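Local coordinates for protein putative SAM-dependent O-methyltranferase (Podospora anserina, PDB 4YMH) that probably acts as a cation-dependent O-methyltransferase, moving methyl groups from S-adenosylmethionine to acceptor hydroxyls, at residues D139-D144 with G167-N173; D214-D218 with Q230-K234; E21-I27 with R51-S55. All coordinates share one frame; numbering follows the deposited sequence.

Contact 1: D139-D144 with G167-N173; sequences DLIFVD and GIILCDN. With SAH (S-adenosyl-L-homocysteine), chain E.
The phenyl ring of F142 leans obliquely on D172, the ring and carboxylate planes 38° apart. F142 CE1 reaches D172 CB at 3.8 Å, while F142 CD1 sits 3.6 Å from L170 O. Another ring, W83, meets F142 edge-to-face. A chi1 of -175° swings the ring away from its own backbone N and carries it alongside L170 and D172, with CE2 toward SAH N, a place that suits a flat, apolar side chain. With an alanine in its place, the D172 carboxylate would probably lose the wall beside it and be freer to turn. The carboxylates of D144 and D172 run side by side, pointing the same way, their planes 67° apart. D144 OD2 accepts from SAH N at 2.8 Å, as suits an acid facing an amino group. D144 OD1 lies 3.1 Å from N173 OD1; both are acceptors, and K147 stands near each as a weak partner. N173 ND2 is held by D226. Behind these side chains, two parallel strands share a ladder of five backbone bonds. I141 N donates to I168 O, and L170 N donates to I141 O at 2.8 Å; V143 N donates to L170 O, and the last rung, D172 N to V143 O at 3.0 Å, fixes the start of the D172 loop. The face carrying I141, V143, I169 and C171 is apolar, with V143 CG2 against I169 CG2 at 3.7 Å, and helix 150-159 lies against it, I157 on I141 and I169, Y150 on V143. This is the beta-alpha-beta unit of a Rossmann-like methyltransferase, its carboxyl strand ends gathering two aspartates and an asparagine, an arrangement consistent with the divalent-cation site of relatives such as catechol O-methyltransferase.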
loop_
_atom_site.group_PDB
_atom_site.type_symbol
_atom_site.label_atom_id
_atom_site.label_comp_id
_atom_site.label_asym_id
_atom_site.label_seq_id
_atom_site.Cartn_x
_atom_site.Cartn_y
_atom_site.Cartn_z
ATOM N N ASP A 139 15.354 -0.036 9.422
ATOM C CA ASP A 139 13.944 0.272 9.648
ATOM C C ASP A 139 13.128 0.021 8.394
ATOM O O ASP A 139 11.912 -0.147 8.460
ATOM C CB ASP A 139 13.753 1.729 10.073
ATOM C CG ASP A 139 14.291 2.021 11.445
ATOM O OD1 ASP A 139 14.415 1.083 12.258
ATOM O OD2 ASP A 139 14.570 3.209 11.717
ATOM N N LEU A 140 13.791 0.023 7.241
ATOM C CA LEU A 140 13.108 -0.286 5.992
ATOM C C LEU A 140 14.042 -1.080 5.116
ATOM O O LEU A 140 15.204 -0.704 4.920
ATOM C CB LEU A 140 12.633 0.982 5.273
ATOM C CG LEU A 140 11.740 0.765 4.043
ATOM C CD1 LEU A 140 10.799 1.936 3.852
ATOM C CD2 LEU A 140 12.549 0.526 2.749
ATOM N N ILE A 141 13.532 -2.199 4.610
ATOM C CA ILE A 141 14.305 -3.052 3.727
ATOM C C ILE A 141 13.528 -3.297 2.434
ATOM O O ILE A 141 12.401 -3.755 2.467
ATOM C CB ILE A 141 14.635 -4.405 4.410
ATOM C CG1 ILE A 141 15.347 -4.147 5.749
ATOM C CG2 ILE A 141 15.487 -5.261 3.485
ATOM C CD1 ILE A 141 15.774 -5.396 6.496
ATOM N N PHE A 142 14.128 -2.957 1.304
ATOM C CA PHE A 142 13.511 -3.108 -0.008
ATOM C C PHE A 142 14.173 -4.264 -0.754
ATOM O O PHE A 142 15.340 -4.160 -1.119
ATOM C CB PHE A 142 13.655 -1.793 -0.792
ATOM C CG PHE A 142 12.941 -1.771 -2.128
ATOM C CD1 PHE A 142 11.593 -2.108 -2.226
ATOM C CD2 PHE A 142 13.610 -1.345 -3.272
ATOM C CE1 PHE A 142 10.926 -2.057 -3.454
ATOM C CE2 PHE A 142 12.960 -1.285 -4.502
ATOM C CZ PHE A 142 11.611 -1.650 -4.593
ATOM N N VAL A 143 13.432 -5.349 -1.000
ATOM C CA VAL A 143 13.964 -6.530 -1.691
ATOM C C VAL A 143 13.542 -6.509 -3.149
ATOM O O VAL A 143 12.356 -6.635 -3.458
ATOM C CB VAL A 143 13.468 -7.838 -1.043
ATOM C CG1 VAL A 143 14.118 -9.072 -1.713
ATOM C CG2 VAL A 143 13.757 -7.811 0.427
ATOM N N ASP A 144 14.501 -6.342 -4.050
ATOM C CA ASP A 144 14.166 -6.173 -5.452
ATOM C C ASP A 144 15.242 -6.797 -6.340
ATOM O O ASP A 144 15.528 -6.274 -7.401
ATOM C CB ASP A 144 13.990 -4.677 -5.755
ATOM C CG ASP A 144 13.332 -4.400 -7.110
ATOM O OD1 ASP A 144 12.682 -5.299 -7.684
ATOM O OD2 ASP A 144 13.482 -3.264 -7.610
ATOM N N GLY A 167 10.436 -2.133 12.120
ATOM C CA GLY A 167 10.741 -2.034 10.701
ATOM C C GLY A 167 9.833 -2.823 9.777
ATOM O O GLY A 167 9.040 -3.666 10.205
ATOM N N ILE A 168 9.954 -2.552 8.485
ATOM C CA ILE A 168 9.179 -3.279 7.492
ATOM C C ILE A 168 10.072 -3.739 6.349
ATOM O O ILE A 168 11.036 -3.062 5.967
ATOM C CB ILE A 168 8.023 -2.413 6.938
ATOM C CG1 ILE A 168 6.979 -3.269 6.229
ATOM C CG2 ILE A 168 8.543 -1.285 6.044
ATOM C CD1 ILE A 168 5.737 -2.475 5.852
ATOM N N ILE A 169 9.749 -4.906 5.818
ATOM C CA ILE A 169 10.358 -5.371 4.585
ATOM C C ILE A 169 9.341 -5.238 3.469
ATOM O O ILE A 169 8.208 -5.671 3.610
ATOM C CB ILE A 169 10.800 -6.834 4.657
ATOM C CG1 ILE A 169 11.606 -7.099 5.923
ATOM C CG2 ILE A 169 11.603 -7.200 3.379
ATOM C CD1 ILE A 169 11.943 -8.569 6.118
ATOM N N LEU A 170 9.756 -4.635 2.363
ATOM C CA LEU A 170 8.935 -4.507 1.169
ATOM C C LEU A 170 9.578 -5.300 0.058
ATOM O O LEU A 170 10.698 -5.006 -0.336
ATOM C CB LEU A 170 8.802 -3.043 0.757
ATOM C CG LEU A 170 8.216 -2.136 1.844
ATOM C CD1 LEU A 170 8.348 -0.674 1.467
ATOM C CD2 LEU A 170 6.750 -2.509 2.100
ATOM N N CYS A 171 8.869 -6.299 -0.443
ATOM C CA CYS A 171 9.386 -7.143 -1.526
ATOM C C CYS A 171 8.643 -6.838 -2.821
ATOM O O CYS A 171 7.415 -6.937 -2.876
ATOM C CB CYS A 171 9.251 -8.620 -1.167
ATOM S SG CYS A 171 9.946 -9.070 0.453
ATOM N N ASP A 172 9.400 -6.490 -3.862
ATOM C CA ASP A 172 8.839 -6.008 -5.123
ATOM C C ASP A 172 8.699 -7.112 -6.186
ATOM O O ASP A 172 9.416 -8.114 -6.149
ATOM C CB ASP A 172 9.719 -4.873 -5.650
ATOM C CG ASP A 172 8.977 -3.932 -6.557
ATOM O OD1 ASP A 172 7.749 -3.799 -6.391
ATOM O OD2 ASP A 172 9.623 -3.317 -7.431
ATOM N N ASN A 173 7.784 -6.911 -7.136
ATOM C CA ASN A 173 7.558 -7.856 -8.235
ATOM C C ASN A 173 7.139 -9.254 -7.823
ATOM O O ASN A 173 7.393 -10.213 -8.555
ATOM C CB ASN A 173 8.825 -7.988 -9.093
ATOM C CG ASN A 173 9.211 -6.694 -9.753
ATOM O OD1 ASN A 173 10.251 -6.106 -9.442
ATOM N ND2 ASN A 173 8.374 -6.235 -10.674
HETATM N N SAH E . 15.754 -1.576 -7.521
HETATM C CA SAH E . 15.937 -1.137 -8.876
HETATM C CB SAH E . 15.861 -2.301 -9.859
HETATM C CG SAH E . 16.520 -3.613 -9.442
HETATM S SD SAH E . 16.490 -4.771 -10.759
HETATM C C SAH E . 14.901 -0.115 -9.261
HETATM O O SAH E . 15.109 0.631 -10.188
HETATM O OXT SAH E . 13.855 -0.064 -8.632
HETATM C "C5'" SAH E . 17.313 -6.076 -9.940
HETATM C "C4'" SAH E . 18.805 -5.858 -9.742
HETATM O "O4'" SAH E . 19.321 -6.877 -8.906
HETATM C "C3'" SAH E . 19.588 -5.954 -11.030
HETATM O "O3'" SAH E . 20.392 -4.814 -11.216
HETATM C "C2'" SAH E . 20.448 -7.180 -10.860
HETATM O "O2'" SAH E . 21.664 -7.106 -11.534
HETATM C "C1'" SAH E . 20.578 -7.310 -9.362
HETATM N N9 SAH E . 20.819 -8.687 -8.907
HETATM C C8 SAH E . 20.323 -9.805 -9.404
HETATM N N7 SAH E . 20.758 -10.855 -8.729
HETATM C C5 SAH E . 21.542 -10.411 -7.777
HETATM C C6 SAH E . 22.325 -10.996 -6.691
HETATM N N6 SAH E . 22.322 -12.302 -6.542
HETATM N N1 SAH E . 23.010 -10.193 -5.882
HETATM C C2 SAH E . 22.977 -8.877 -6.055
HETATM N N3 SAH E . 22.290 -8.272 -7.005
HETATM C C4 SAH E . 21.567 -8.978 -7.882
#

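Contact 2: D214-D218 with Q230-K234; sequences DPRID and QIRWK
At the open end of the beta hairpin formed by strands 217-222 and 228-233, D218 faces R232 as an antiparallel hydrogen-bonded pair: D218 N donates to R232 O at 2.9 Å, and R232 N to D218 O at 3.0 Å. I217 and W233 make the neighbouring non-hydrogen-bonded pair, and beyond it K234 N donates to R216 O. The D218 carboxylate serves both basic neighbours. Its OD1 takes K234 NZ at 3.0 Å, nearly end-on to the C-O bond, and its OD2 meets R232 NH1 at 3.0 Å in a weakly directed bond, R232 having a further salt bridge to D235. A lysine is long enough to reach the neighbouring strand: its bend at the last torsion (chi4 -55°) brings NZ back to I217 O as well, 2.9 Å away and above the carbonyl plane. Leading into the strand, D214 and R216 shape the turn. D214 OD1 accepts from R216 N, an Asx turn, and R216 grips the same carboxylate side-on, NE to OD1 and NH2 to OD2 at 2.8 Å, while its NH1 turns to D159. R216 CB also rests 3.9 Å from W233 CZ3, and W233 NE1 is tied to L163 O. Aliphatic I217 and I231 meet through their CG2 methyls, 3.7 Å apart. The hairpin, whose strand 228-233 alone runs against the other strands of the 3-2-1-4-5-7-6 sheet, is characteristic of the class I methyltransferase fold.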
loop_
_atom_site.group_PDB
_atom_site.type_symbol
_atom_site.label_atom_id
_atom_site.label_comp_id
_atom_site.label_asym_id
_atom_site.label_seq_id
_atom_site.Cartn_x
_atom_site.Cartn_y
_atom_site.Cartn_z
ATOM N N ASP A 214 6.313 -19.022 8.726
ATOM C CA ASP A 214 7.315 -18.457 9.640
ATOM C C ASP A 214 6.625 -17.770 10.810
ATOM O O ASP A 214 5.938 -16.773 10.624
ATOM C CB ASP A 214 8.229 -17.478 8.899
ATOM C CG ASP A 214 9.493 -17.131 9.692
ATOM O OD1 ASP A 214 9.422 -16.942 10.928
ATOM O OD2 ASP A 214 10.567 -17.040 9.073
ATOM N N PRO A 215 6.803 -18.311 12.023
ATOM C CA PRO A 215 6.037 -17.806 13.164
ATOM C C PRO A 215 6.520 -16.442 13.657
ATOM O O PRO A 215 5.915 -15.893 14.571
ATOM C CB PRO A 215 6.254 -18.874 14.240
ATOM C CG PRO A 215 7.570 -19.494 13.900
ATOM C CD PRO A 215 7.682 -19.436 12.389
ATOM N N ARG A 216 7.582 -15.908 13.070
ATOM C CA ARG A 216 8.140 -14.645 13.557
ATOM C C ARG A 216 7.473 -13.412 12.943
ATOM O O ARG A 216 7.614 -12.294 13.458
ATOM C CB ARG A 216 9.652 -14.601 13.292
ATOM C CG ARG A 216 10.447 -15.636 14.063
ATOM C CD ARG A 216 11.898 -15.684 13.572
ATOM N NE ARG A 216 11.973 -16.076 12.168
ATOM C CZ ARG A 216 13.106 -16.324 11.516
ATOM N NH1 ARG A 216 14.269 -16.222 12.136
ATOM N NH2 ARG A 216 13.074 -16.687 10.241
ATOM N N ILE A 217 6.728 -13.608 11.861
ATOM C CA ILE A 217 6.319 -12.478 11.035
ATOM C C ILE A 217 4.837 -12.411 10.704
ATOM O O ILE A 217 4.157 -13.436 10.632
ATOM C CB ILE A 217 7.096 -12.478 9.692
ATOM C CG1 ILE A 217 6.977 -13.838 8.992
ATOM C CG2 ILE A 217 8.554 -12.122 9.923
ATOM C CD1 ILE A 217 7.645 -13.908 7.616
ATOM N N ASP A 218 4.356 -11.185 10.495
ATOM C CA ASP A 218 3.067 -10.923 9.855
ATOM C C ASP A 218 3.319 -10.547 8.399
ATOM O O ASP A 218 4.248 -9.783 8.093
ATOM C CB ASP A 218 2.292 -9.791 10.552
ATOM C CG ASP A 218 1.687 -10.212 11.883
ATOM O OD1 ASP A 218 1.444 -11.425 12.092
ATOM O OD2 ASP A 218 1.449 -9.313 12.721
ATOM N N GLN A 230 4.538 -7.068 2.064
ATOM C CA GLN A 230 4.929 -6.350 3.282
ATOM C C GLN A 230 5.173 -7.360 4.387
ATOM O O GLN A 230 4.334 -8.233 4.639
ATOM C CB GLN A 230 3.832 -5.359 3.724
ATOM C CG GLN A 230 3.491 -4.325 2.659
ATOM C CD GLN A 230 2.457 -3.312 3.114
ATOM O OE1 GLN A 230 1.883 -3.423 4.196
ATOM N NE2 GLN A 230 2.230 -2.306 2.288
ATOM N N ILE A 231 6.304 -7.237 5.064
ATOM C CA ILE A 231 6.646 -8.164 6.138
ATOM C C ILE A 231 6.999 -7.371 7.388
ATOM O O ILE A 231 7.783 -6.424 7.317
ATOM C CB ILE A 231 7.829 -9.076 5.754
ATOM C CG1 ILE A 231 7.539 -9.833 4.448
ATOM C CG2 ILE A 231 8.138 -10.044 6.888
ATOM C CD1 ILE A 231 8.747 -10.632 3.917
ATOM N N ARG A 232 6.422 -7.747 8.528
ATOM C CA ARG A 232 6.825 -7.119 9.793
ATOM C C ARG A 232 7.023 -8.196 10.841
ATOM O O ARG A 232 6.536 -9.307 10.683
ATOM C CB ARG A 232 5.777 -6.097 10.273
ATOM C CG ARG A 232 4.437 -6.710 10.652
ATOM C CD ARG A 232 3.405 -5.679 11.157
ATOM N NE ARG A 232 3.762 -5.128 12.468
ATOM C CZ ARG A 232 3.340 -5.611 13.638
ATOM N NH1 ARG A 232 2.524 -6.665 13.686
ATOM N NH2 ARG A 232 3.735 -5.041 14.767
ATOM N N TRP A 233 7.734 -7.887 11.915
ATOM C CA TRP A 233 7.728 -8.789 13.059
ATOM C C TRP A 233 6.317 -8.841 13.633
ATOM O O TRP A 233 5.660 -7.797 13.749
ATOM C CB TRP A 233 8.687 -8.320 14.157
ATOM C CG TRP A 233 10.141 -8.249 13.798
ATOM C CD1 TRP A 233 10.875 -7.116 13.584
ATOM C CD2 TRP A 233 11.052 -9.347 13.662
ATOM N NE1 TRP A 233 12.180 -7.442 13.314
ATOM C CE2 TRP A 233 12.317 -8.804 13.350
ATOM C CE3 TRP A 233 10.920 -10.738 13.766
ATOM C CZ2 TRP A 233 13.444 -9.600 13.146
ATOM C CZ3 TRP A 233 12.049 -11.533 13.558
ATOM C CH2 TRP A 233 13.288 -10.960 13.255
ATOM N N LYS A 234 5.856 -10.036 14.013
ATOM C CA LYS A 234 4.673 -10.143 14.874
ATOM C C LYS A 234 4.903 -9.343 16.144
ATOM O O LYS A 234 6.041 -9.258 16.610
ATOM C CB LYS A 234 4.372 -11.590 15.255
ATOM C CG LYS A 234 3.835 -12.458 14.150
ATOM C CD LYS A 234 3.191 -13.713 14.767
ATOM C CE LYS A 234 2.964 -14.805 13.717
ATOM N NZ LYS A 234 2.162 -14.317 12.566
HETATM O O HOH W 1 2.995 -16.994 10.849
#

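Contact 3: E21-I27 with R51-S55; sequences EKNSHGI and RLQGS
R51 lies across the carboxylate of E21, and its side chain can be traced outward from the helix. CB stands 3.7 Å from E21 OE1, and CG is a looser neighbour of I27 CD1. CD continues past the same oxygen, and a bend at chi3 (56°) turns NE back to 3.7 Å from E21 OE1. That oxygen lies well out of the guanidinium plane, so this long salt bridge is a matter of charge, with no N-H aimed at it. At the tip, NH2 donates to a water at 3.0 Å, which also accepts from I27 N. A long basic chain thus reaches both the glutamate and the loop, while V32 and W35 of helix 29-41 pack along it. The contact sets the end of helix 10-22 and its following loop against the first turn of helix 51-64. E21 CG rests 4.0 Å from L52 CB, the methylene carbon packing on the leucine side chain. I27 presses its CG2 into the helix backbone, 3.4 Å from S55 N and 3.6 Å from G54 C; the glycine suits this spot because a CB there would run into that methyl. Small and polar, S55 donates its OG to H25 O at 2.8 Å, in the plane of the carbonyl. S24 OG hydrogen-bonds to C20 O in its own chain and also to L221 N of the second subunit, where H25 ND1 pairs with V219 N.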
loop_
_atom_site.group_PDB
_atom_site.type_symbol
_atom_site.label_atom_id
_atom_site.label_comp_id
_atom_site.label_asym_id
_atom_site.label_seq_id
_atom_site.Cartn_x
_atom_site.Cartn_y
_atom_site.Cartn_z
ATOM N N GLU A 21 -0.439 8.965 -11.337
ATOM C CA GLU A 21 0.716 9.880 -11.407
ATOM C C GLU A 21 0.323 11.355 -11.371
ATOM O O GLU A 21 0.985 12.179 -10.722
ATOM C CB GLU A 21 1.520 9.635 -12.687
ATOM C CG GLU A 21 2.666 8.673 -12.546
ATOM C CD GLU A 21 3.452 8.540 -13.839
ATOM O OE1 GLU A 21 4.222 9.464 -14.173
ATOM O OE2 GLU A 21 3.285 7.512 -14.524
ATOM N N LYS A 22 -0.716 11.689 -12.131
ATOM C CA LYS A 22 -1.218 13.062 -12.220
ATOM C C LYS A 22 -1.725 13.544 -10.865
ATOM O O LYS A 22 -1.589 14.716 -10.520
ATOM C CB LYS A 22 -2.350 13.144 -13.255
ATOM C CG LYS A 22 -2.910 14.539 -13.492
ATOM C CD LYS A 22 -4.095 14.496 -14.454
ATOM C CE LYS A 22 -5.444 14.517 -13.726
ATOM N NZ LYS A 22 -5.788 15.871 -13.195
ATOM N N ASN A 23 -2.290 12.612 -10.130
ATOM C CA ASN A 23 -2.909 12.907 -8.858
ATOM C C ASN A 23 -2.097 12.520 -7.619
ATOM O O ASN A 23 -2.585 12.426 -6.542
ATOM C CB ASN A 23 -4.328 12.370 -8.840
ATOM C CG ASN A 23 -5.240 13.124 -9.767
ATOM O OD1 ASN A 23 -5.643 14.204 -9.463
ATOM N ND2 ASN A 23 -5.558 12.547 -10.890
ATOM N N SER A 24 -0.822 12.322 -7.822
ATOM C CA SER A 24 0.122 12.105 -6.734
ATOM C C SER A 24 1.251 13.108 -6.899
ATOM O O SER A 24 1.545 13.538 -8.019
ATOM C CB SER A 24 0.690 10.685 -6.732
ATOM O OG SER A 24 -0.345 9.733 -6.716
ATOM N N HIS A 25 1.906 13.471 -5.803
ATOM C CA HIS A 25 3.068 14.335 -5.944
ATOM C C HIS A 25 4.148 13.598 -6.710
ATOM O O HIS A 25 4.364 12.410 -6.501
ATOM C CB HIS A 25 3.552 14.821 -4.585
ATOM C CG HIS A 25 2.672 15.884 -4.016
ATOM N ND1 HIS A 25 1.804 15.653 -2.972
ATOM C CD2 HIS A 25 2.464 17.166 -4.402
ATOM C CE1 HIS A 25 1.121 16.752 -2.719
ATOM N NE2 HIS A 25 1.507 17.688 -3.568
ATOM N N GLY A 26 4.782 14.304 -7.643
ATOM C CA GLY A 26 5.764 13.688 -8.515
ATOM C C GLY A 26 7.137 13.555 -7.892
ATOM O O GLY A 26 7.416 14.099 -6.832
ATOM N N ILE A 27 8.009 12.817 -8.557
ATOM C CA ILE A 27 9.382 12.700 -8.096
ATOM C C ILE A 27 10.146 13.950 -8.510
ATOM O O ILE A 27 9.741 14.639 -9.448
ATOM C CB ILE A 27 10.052 11.424 -8.652
ATOM C CG1 ILE A 27 9.974 11.396 -10.175
ATOM C CG2 ILE A 27 9.375 10.173 -8.077
ATOM C CD1 ILE A 27 10.795 10.310 -10.789
ATOM N N ARG A 51 7.736 5.643 -12.431
ATOM C CA ARG A 51 7.716 6.942 -11.759
ATOM C C ARG A 51 6.757 6.965 -10.564
ATOM O O ARG A 51 7.073 7.526 -9.502
ATOM C CB ARG A 51 7.338 8.045 -12.750
ATOM C CG ARG A 51 8.364 8.261 -13.854
ATOM C CD ARG A 51 7.947 9.375 -14.810
ATOM N NE ARG A 51 7.702 10.644 -14.124
ATOM C CZ ARG A 51 7.749 11.836 -14.715
ATOM N NH1 ARG A 51 8.052 11.935 -16.003
ATOM N NH2 ARG A 51 7.508 12.932 -14.016
ATOM N N LEU A 52 5.586 6.350 -10.738
ATOM C CA LEU A 52 4.605 6.282 -9.657
ATOM C C LEU A 52 5.205 5.532 -8.465
ATOM O O LEU A 52 5.054 5.947 -7.311
ATOM C CB LEU A 52 3.313 5.600 -10.136
ATOM C CG LEU A 52 2.178 5.492 -9.113
ATOM C CD1 LEU A 52 1.765 6.883 -8.619
ATOM C CD2 LEU A 52 0.978 4.752 -9.729
ATOM N N GLN A 53 5.917 4.438 -8.743
ATOM C CA GLN A 53 6.576 3.693 -7.675
ATOM C C GLN A 53 7.610 4.550 -6.987
ATOM O O GLN A 53 7.803 4.443 -5.776
ATOM C CB GLN A 53 7.241 2.416 -8.203
ATOM C CG GLN A 53 6.288 1.311 -8.564
ATOM C CD GLN A 53 7.015 0.075 -9.064
ATOM O OE1 GLN A 53 7.164 -0.117 -10.268
ATOM N NE2 GLN A 53 7.484 -0.757 -8.135
ATOM N N GLY A 54 8.282 5.408 -7.751
ATOM C CA GLY A 54 9.193 6.378 -7.164
ATOM C C GLY A 54 8.513 7.302 -6.162
ATOM O O GLY A 54 9.006 7.535 -5.048
ATOM N N SER A 55 7.369 7.839 -6.561
ATOM C CA SER A 55 6.576 8.668 -5.633
ATOM C C SER A 55 6.193 7.881 -4.382
ATOM O O SER A 55 6.220 8.412 -3.274
ATOM C CB SER A 55 5.332 9.202 -6.326
ATOM O OG SER A 55 5.707 10.061 -7.391
HETATM O O HOH W 2 6.643 11.931 -11.360
#

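From the N terminus, contact 3 comes first: it closes the loop carrying helix 29-41, bringing the end of helix 10-22 onto the start of helix 51-64. Contact 1 follows, closing the crossover through helix 150-159 between two parallel strands of the central sheet. After helix 194-212, contact 2 shuts the final hairpin. The three lie in series, none nested within or crossing another. Contacts 1 and 2 join directly, because strands 167-171 and 228-233 are neighbours in one sheet and I169 O probably accepts from I231 N. Contact 3 approaches contact 1 where Q53 nears D172, and like contact 2 it reaches the second subunit.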